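Local coordinates for protein beta-galactosidase (Bacillus circulans, PDB 4MAD) that probably hydrolyses terminal non-reducing beta-D-galactose residues of beta-D-galactosides, as a family 35 glycoside hydrolase, at residues A[138-149]-A[184-193]. Numbering follows the deposited sequence.
Sequences LEKVDAYFDVLF and YLRDGIKKRV
Leu138 lays CD1 over one face of the Tyr184 ring, 4.3 Å from its centroid, a CH-pi contact in which leucine and tyrosine point past one another from opposing helices. One turn on, Val141 CG1 meets Leu185 CD1. Asp142 meets the hydroxyl end of the same tyrosine, its carboxylate turned 45° from the ring: Tyr184 OH donates to the syn lone pair of Asp142 OD2 at 2.6 Å, with OD2 in the ring plane at its edge. With CG anti to the backbone N (chi1 -176°), Tyr184 reaches across the groove to this carboxylate. Asp142 OD1 takes a weak salt bridge from Arg192 NH2 at 3.4 Å and a water that also accepts from Arg192 NH1. Phe145 puts CB over one face of the guanidinium, while its CE2 packs 3.8 Å from Ile189 CG1. Asp146 forms the shorter salt bridge: its OD1 lies near the guanidinium plane and takes both Arg192 NE, on its anti lone pair, and NH2 (2.8 Å), from above the carboxylate plane. At the end, Phe149 rests CB against Arg192 CB and CE1 3.5 Å from Val193 CG1. The axes of the two segments approach to 10.6 Å and cross at -27°, nearly parallel, as consecutive outer helices of a TIM barrel do; strand 163-167 lies between them in sequence. Arg192, extended from CG to NE, is the knob in a hole of Asp142, Phe145, Asp146 and Phe149, and its NH1 also bonds Gly188 O at 2.9 Å. All three guanidinium nitrogens are thus engaged, fixing its rotation with Phe145 CB against one face, and its charge probably helps keep both aspartates ionised.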
ATOM      1  N   LEU A 138      -3.912 -19.232  11.729  1.00 16.74           N
ATOM      2  CA  LEU A 138      -4.028 -18.673  13.082  1.00 17.90           C
ATOM      3  C   LEU A 138      -2.730 -18.692  13.893  1.00 18.77           C
ATOM      4  O   LEU A 138      -2.489 -17.836  14.691  1.00 17.86           O
ATOM      5  CB  LEU A 138      -5.171 -19.323  13.843  1.00 18.89           C
ATOM      6  CG  LEU A 138      -6.535 -19.098  13.211  1.00 20.48           C
ATOM      7  CD1 LEU A 138      -7.681 -19.771  13.922  1.00 26.30           C
ATOM      8  CD2 LEU A 138      -6.785 -17.664  13.153  1.00 26.48           C
ATOM      9  N   GLU A 139      -1.924 -19.712  13.666  1.00 21.13           N
ATOM     10  CA  GLU A 139      -0.675 -19.817  14.349  1.00 21.95           C
ATOM     11  C   GLU A 139       0.213 -18.629  14.002  1.00 21.14           C
ATOM     12  O   GLU A 139       0.892 -18.148  14.809  1.00 18.62           O
ATOM     13  CB  GLU A 139       0.057 -21.076  13.938  1.00 24.67           C
ATOM     14  CG  GLU A 139      -0.573 -22.336  14.454  1.00 34.63           C
ATOM     15  CD  GLU A 139       0.295 -23.584  14.285  1.00 45.60           C
ATOM     16  OE1 GLU A 139       1.384 -23.492  13.712  1.00 45.80           O
ATOM     17  OE2 GLU A 139      -0.148 -24.670  14.729  1.00 47.05           O
ATOM     18  N   LYS A 140       0.217 -18.251  12.747  1.00 18.39           N
ATOM     19  CA  LYS A 140       0.986 -17.102  12.308  1.00 18.38           C
ATOM     20  C   LYS A 140       0.454 -15.788  12.907  1.00 18.82           C
ATOM     21  O   LYS A 140       1.177 -14.984  13.369  1.00 21.25           O
ATOM     22  CB  LYS A 140       1.032 -17.024  10.777  1.00 19.25           C
ATOM     23  CG  LYS A 140       1.573 -18.250  10.086  1.00 16.06           C
ATOM     24  CD  LYS A 140       2.808 -18.782  10.685  1.00 17.88           C
ATOM     25  CE  LYS A 140       3.390 -19.892   9.815  1.00 21.90           C
ATOM     26  NZ  LYS A 140       4.382 -20.651  10.487  1.00 26.47           N
ATOM     27  N   VAL A 141      -0.846 -15.631  12.900  1.00 18.84           N
ATOM     28  CA  VAL A 141      -1.469 -14.445  13.432  1.00 17.72           C
ATOM     29  C   VAL A 141      -1.142 -14.306  14.940  1.00 19.63           C
ATOM     30  O   VAL A 141      -0.934 -13.262  15.432  1.00 17.29           O
ATOM     31  CB  VAL A 141      -2.972 -14.531  13.256  1.00 20.11           C
ATOM     32  CG1 VAL A 141      -3.693 -13.501  13.981  1.00 20.59           C
ATOM     33  CG2 VAL A 141      -3.345 -14.543  11.805  1.00 16.31           C
ATOM     34  N   ASP A 142      -1.178 -15.427  15.629  1.00 20.77           N
ATOM     35  CA  ASP A 142      -0.987 -15.432  17.047  1.00 23.04           C
ATOM     36  C   ASP A 142       0.409 -14.992  17.400  1.00 22.66           C
ATOM     37  O   ASP A 142       0.638 -14.272  18.338  1.00 21.66           O
ATOM     38  CB  ASP A 142      -1.311 -16.807  17.638  1.00 24.70           C
ATOM     39  CG  ASP A 142      -2.782 -16.973  18.008  1.00 29.79           C
ATOM     40  OD1 ASP A 142      -3.469 -15.990  18.190  1.00 34.30           O
ATOM     41  OD2 ASP A 142      -3.252 -18.095  18.107  1.00 26.19           O
ATOM     42  N   ALA A 143       1.357 -15.481  16.652  1.00 22.85           N
ATOM     43  CA  ALA A 143       2.728 -15.160  16.920  1.00 22.23           C
ATOM     44  C   ALA A 143       2.992 -13.708  16.669  1.00 22.41           C
ATOM     45  O   ALA A 143       3.670 -13.071  17.415  1.00 20.35           O
ATOM     46  CB  ALA A 143       3.610 -15.977  16.140  1.00 23.03           C
ATOM     47  N   TYR A 144       2.450 -13.211  15.587  1.00 18.16           N
ATOM     48  CA  TYR A 144       2.590 -11.812  15.256  1.00 18.75           C
ATOM     49  C   TYR A 144       1.909 -10.919  16.255  1.00 19.15           C
ATOM     50  O   TYR A 144       2.472 -10.018  16.722  1.00 21.03           O
ATOM     51  CB  TYR A 144       2.052 -11.557  13.862  1.00 18.00           C
ATOM     52  CG  TYR A 144       1.787 -10.138  13.533  1.00 18.59           C
ATOM     53  CD1 TYR A 144       2.744  -9.191  13.693  1.00 19.96           C
ATOM     54  CD2 TYR A 144       0.587  -9.747  13.030  1.00 19.89           C
ATOM     55  CE1 TYR A 144       2.490  -7.871  13.409  1.00 18.48           C
ATOM     56  CE2 TYR A 144       0.314  -8.441  12.768  1.00 19.43           C
ATOM     57  CZ  TYR A 144       1.266  -7.508  12.920  1.00 19.47           C
ATOM     58  OH  TYR A 144       0.987  -6.230  12.619  1.00 19.61           O
ATOM     59  N   PHE A 145       0.703 -11.263  16.599  1.00 18.49           N
ATOM     60  CA  PHE A 145      -0.066 -10.506  17.543  1.00 21.41           C
ATOM     61  C   PHE A 145       0.621 -10.478  18.912  1.00 20.87           C
ATOM     62  O   PHE A 145       0.576  -9.527  19.602  1.00 16.90           O
ATOM     63  CB  PHE A 145      -1.491 -11.025  17.656  1.00 19.83           C
ATOM     64  CG  PHE A 145      -2.484 -10.347  16.718  1.00 21.31           C
ATOM     65  CD1 PHE A 145      -2.078  -9.599  15.671  1.00 23.65           C
ATOM     66  CD2 PHE A 145      -3.818 -10.476  16.912  1.00 22.36           C
ATOM     67  CE1 PHE A 145      -3.015  -9.007  14.851  1.00 20.46           C
ATOM     68  CE2 PHE A 145      -4.704  -9.899  16.074  1.00 22.69           C
ATOM     69  CZ  PHE A 145      -4.292  -9.178  15.073  1.00 19.09           C
ATOM     70  N   ASP A 146       1.267 -11.567  19.267  1.00 22.74           N
ATOM     71  CA  ASP A 146       1.941 -11.547  20.545  1.00 24.39           C
ATOM     72  C   ASP A 146       2.965 -10.449  20.564  1.00 23.25           C
ATOM     73  O   ASP A 146       3.102  -9.794  21.532  1.00 25.10           O
ATOM     74  CB  ASP A 146       2.689 -12.825  20.814  1.00 25.49           C
ATOM     75  CG  ASP A 146       1.804 -13.944  21.230  1.00 28.42           C
ATOM     76  OD1 ASP A 146       0.653 -13.734  21.513  1.00 30.40           O
ATOM     77  OD2 ASP A 146       2.271 -15.072  21.210  1.00 31.82           O
ATOM     78  N   VAL A 147       3.738 -10.295  19.515  1.00 22.55           N
ATOM     79  CA  VAL A 147       4.707  -9.229  19.474  1.00 20.70           C
ATOM     80  C   VAL A 147       4.089  -7.866  19.364  1.00 20.47           C
ATOM     81  O   VAL A 147       4.429  -6.954  20.039  1.00 20.52           O
ATOM     82  CB  VAL A 147       5.689  -9.457  18.327  1.00 21.41           C
ATOM     83  CG1 VAL A 147       6.574  -8.325  18.121  1.00 23.75           C
ATOM     84  CG2 VAL A 147       6.534 -10.624  18.622  1.00 25.96           C
ATOM     85  N   LEU A 148       3.168  -7.760  18.451  1.00 18.86           N
ATOM     86  CA  LEU A 148       2.607  -6.458  18.234  1.00 20.80           C
ATOM     87  C   LEU A 148       1.941  -5.875  19.466  1.00 18.94           C
ATOM     88  O   LEU A 148       2.156  -4.779  19.779  1.00 20.66           O
ATOM     89  CB  LEU A 148       1.568  -6.515  17.130  1.00 15.91           C
ATOM     90  CG  LEU A 148       0.770  -5.245  16.945  1.00 19.49           C
ATOM     91  CD1 LEU A 148       1.624  -4.196  16.384  1.00 16.01           C
ATOM     92  CD2 LEU A 148      -0.484  -5.442  16.102  1.00 18.88           C
ATOM     93  N   PHE A 149       1.130  -6.645  20.156  1.00 19.69           N
ATOM     94  CA  PHE A 149       0.414  -6.152  21.312  1.00 20.75           C
ATOM     95  C   PHE A 149       1.295  -5.770  22.526  1.00 22.93           C
ATOM     96  O   PHE A 149       0.968  -4.945  23.322  1.00 20.89           O
ATOM     97  CB  PHE A 149      -0.785  -7.009  21.639  1.00 20.27           C
ATOM     98  CG  PHE A 149      -1.933  -6.752  20.734  1.00 22.33           C
ATOM     99  CD1 PHE A 149      -2.815  -5.768  20.986  1.00 21.92           C
ATOM    100  CD2 PHE A 149      -2.054  -7.455  19.582  1.00 24.39           C
ATOM    101  CE1 PHE A 149      -3.816  -5.560  20.157  1.00 25.46           C
ATOM    102  CE2 PHE A 149      -3.078  -7.211  18.730  1.00 22.30           C
ATOM    103  CZ  PHE A 149      -3.941  -6.273  19.012  1.00 21.26           C
ATOM    104  N   TYR A 184     -12.562 -16.304  17.469  1.00 22.05           N
ATOM    105  CA  TYR A 184     -11.237 -16.549  17.916  1.00 22.22           C
ATOM    106  C   TYR A 184     -10.404 -15.266  17.904  1.00 21.11           C
ATOM    107  O   TYR A 184      -9.633 -14.991  18.778  1.00 20.91           O
ATOM    108  CB  TYR A 184     -10.604 -17.573  17.030  1.00 23.48           C
ATOM    109  CG  TYR A 184      -9.247 -17.952  17.487  1.00 26.19           C
ATOM    110  CD1 TYR A 184      -9.072 -18.975  18.372  1.00 27.91           C
ATOM    111  CD2 TYR A 184      -8.148 -17.272  17.059  1.00 26.68           C
ATOM    112  CE1 TYR A 184      -7.849 -19.320  18.805  1.00 30.35           C
ATOM    113  CE2 TYR A 184      -6.906 -17.624  17.472  1.00 28.44           C
ATOM    114  CZ  TYR A 184      -6.756 -18.652  18.360  1.00 32.33           C
ATOM    115  OH  TYR A 184      -5.521 -19.023  18.817  1.00 36.04           O
ATOM    116  N   LEU A 185     -10.576 -14.503  16.857  1.00 18.99           N
ATOM    117  CA  LEU A 185      -9.893 -13.215  16.731  1.00 19.79           C
ATOM    118  C   LEU A 185     -10.297 -12.228  17.826  1.00 18.99           C
ATOM    119  O   LEU A 185      -9.474 -11.629  18.423  1.00 19.55           O
ATOM    120  CB  LEU A 185     -10.197 -12.597  15.382  1.00 20.90           C
ATOM    121  CG  LEU A 185      -9.125 -11.787  14.739  1.00 26.24           C
ATOM    122  CD1 LEU A 185      -7.823 -12.492  14.796  1.00 24.73           C
ATOM    123  CD2 LEU A 185      -9.471 -11.469  13.314  1.00 24.41           C
ATOM    124  N   ARG A 186     -11.579 -12.161  18.104  1.00 18.34           N
ATOM    125  CA  ARG A 186     -12.066 -11.265  19.124  1.00 20.30           C
ATOM    126  C   ARG A 186     -11.471 -11.598  20.481  1.00 21.15           C
ATOM    127  O   ARG A 186     -11.037 -10.781  21.212  1.00 19.37           O
ATOM    128  CB  ARG A 186     -13.564 -11.432  19.190  1.00 21.17           C
ATOM    129  CG  ARG A 186     -14.292 -10.799  20.346  1.00 20.15           C
ATOM    130  CD  ARG A 186     -15.596 -11.475  20.600  1.00 24.87           C
ATOM    131  NE  ARG A 186     -15.487 -12.849  21.081  1.00 27.29           N
ATOM    132  CZ  ARG A 186     -16.482 -13.718  21.121  1.00 21.73           C
ATOM    133  NH1 ARG A 186     -17.683 -13.372  20.749  1.00 29.92           N
ATOM    134  NH2 ARG A 186     -16.286 -14.928  21.555  1.00 23.75           N
ATOM    135  N   ASP A 187     -11.500 -12.874  20.770  1.00 21.18           N
ATOM    136  CA  ASP A 187     -10.963 -13.379  22.006  1.00 24.28           C
ATOM    137  C   ASP A 187      -9.473 -13.186  22.110  1.00 24.74           C
ATOM    138  O   ASP A 187      -8.955 -12.870  23.149  1.00 22.00           O
ATOM    139  CB  ASP A 187     -11.330 -14.833  22.214  1.00 25.58           C
ATOM    140  CG  ASP A 187     -12.816 -15.037  22.427  1.00 27.06           C
ATOM    141  OD1 ASP A 187     -13.555 -14.086  22.627  1.00 29.40           O
ATOM    142  OD2 ASP A 187     -13.224 -16.181  22.360  1.00 30.06           O
ATOM    143  N   GLY A 188      -8.796 -13.411  21.002  1.00 23.55           N
ATOM    144  CA  GLY A 188      -7.383 -13.209  20.941  1.00 24.17           C
ATOM    145  C   GLY A 188      -6.952 -11.777  21.156  1.00 24.00           C
ATOM    146  O   GLY A 188      -6.012 -11.539  21.839  1.00 25.96           O
ATOM    147  N   ILE A 189      -7.633 -10.825  20.545  1.00 22.90           N
ATOM    148  CA  ILE A 189      -7.356  -9.422  20.800  1.00 21.75           C
ATOM    149  C   ILE A 189      -7.716  -9.042  22.237  1.00 24.56           C
ATOM    150  O   ILE A 189      -7.010  -8.313  22.894  1.00 26.47           O
ATOM    151  CB  ILE A 189      -8.051  -8.504  19.782  1.00 21.41           C
ATOM    152  CG1 ILE A 189      -7.393  -8.682  18.434  1.00 20.81           C
ATOM    153  CG2 ILE A 189      -7.958  -7.087  20.160  1.00 22.40           C
ATOM    154  CD1 ILE A 189      -8.121  -8.123  17.334  1.00 24.50           C
ATOM    155  N   LYS A 190      -8.826  -9.576  22.703  1.00 24.35           N
ATOM    156  CA  LYS A 190      -9.302  -9.173  24.000  1.00 27.26           C
ATOM    157  C   LYS A 190      -8.285  -9.490  25.058  1.00 26.61           C
ATOM    158  O   LYS A 190      -7.974  -8.687  25.869  1.00 27.06           O
ATOM    159  CB  LYS A 190     -10.621  -9.833  24.308  1.00 27.00           C
ATOM    160  CG  LYS A 190     -11.339  -9.344  25.504  1.00 35.37           C
ATOM    161  CD  LYS A 190     -11.084  -7.896  25.784  1.00 41.56           C
ATOM    162  CE  LYS A 190     -10.479  -7.652  27.149  1.00 46.10           C
ATOM    163  NZ  LYS A 190     -11.460  -7.947  28.207  1.00 47.08           N
ATOM    164  N   LYS A 191      -7.728 -10.666  24.976  1.00 28.68           N
ATOM    165  CA  LYS A 191      -6.762 -11.139  25.946  1.00 30.17           C
ATOM    166  C   LYS A 191      -5.466 -10.406  25.985  1.00 29.12           C
ATOM    167  O   LYS A 191      -4.789 -10.417  26.972  1.00 26.81           O
ATOM    168  CB  LYS A 191      -6.566 -12.635  25.815  1.00 31.70           C
ATOM    169  CG  LYS A 191      -5.629 -13.070  24.791  1.00 35.84           C
ATOM    170  CD  LYS A 191      -5.525 -14.575  24.801  1.00 44.69           C
ATOM    171  CE  LYS A 191      -6.790 -15.194  24.253  1.00 52.70           C
ATOM    172  NZ  LYS A 191      -6.993 -16.592  24.697  1.00 55.31           N
ATOM    173  N   ARG A 192      -5.121  -9.808  24.871  1.00 25.37           N
ATOM    174  CA  ARG A 192      -3.917  -9.027  24.729  1.00 25.62           C
ATOM    175  C   ARG A 192      -4.083  -7.530  25.007  1.00 24.29           C
ATOM    176  O   ARG A 192      -3.142  -6.819  25.036  1.00 23.80           O
ATOM    177  CB  ARG A 192      -3.369  -9.219  23.321  1.00 24.30           C
ATOM    178  CG  ARG A 192      -2.978 -10.639  22.990  1.00 25.98           C
ATOM    179  CD  ARG A 192      -2.439 -10.745  21.598  1.00 26.67           C
ATOM    180  NE  ARG A 192      -1.849 -12.015  21.273  1.00 25.93           N
ATOM    181  CZ  ARG A 192      -2.531 -13.059  20.852  1.00 32.69           C
ATOM    182  NH1 ARG A 192      -3.824 -13.017  20.758  1.00 31.33           N
ATOM    183  NH2 ARG A 192      -1.920 -14.167  20.544  1.00 33.39           N
ATOM    184  N   VAL A 193      -5.304  -7.089  25.210  1.00 23.08           N
ATOM    185  CA  VAL A 193      -5.553  -5.707  25.601  1.00 23.12           C
ATOM    186  C   VAL A 193      -6.151  -5.533  26.989  1.00 26.01           C
ATOM    187  O   VAL A 193      -6.000  -6.395  27.805  1.00 23.25           O
ATOM    188  CB  VAL A 193      -6.255  -4.898  24.511  1.00 22.69           C
ATOM    189  CG1 VAL A 193      -5.522  -5.049  23.213  1.00 21.90           C
ATOM    190  CG2 VAL A 193      -7.664  -5.251  24.405  1.00 21.01           C
TER
HETATM  191  O   HOH W   1      -5.205 -15.722  20.293  1.00 30.75           O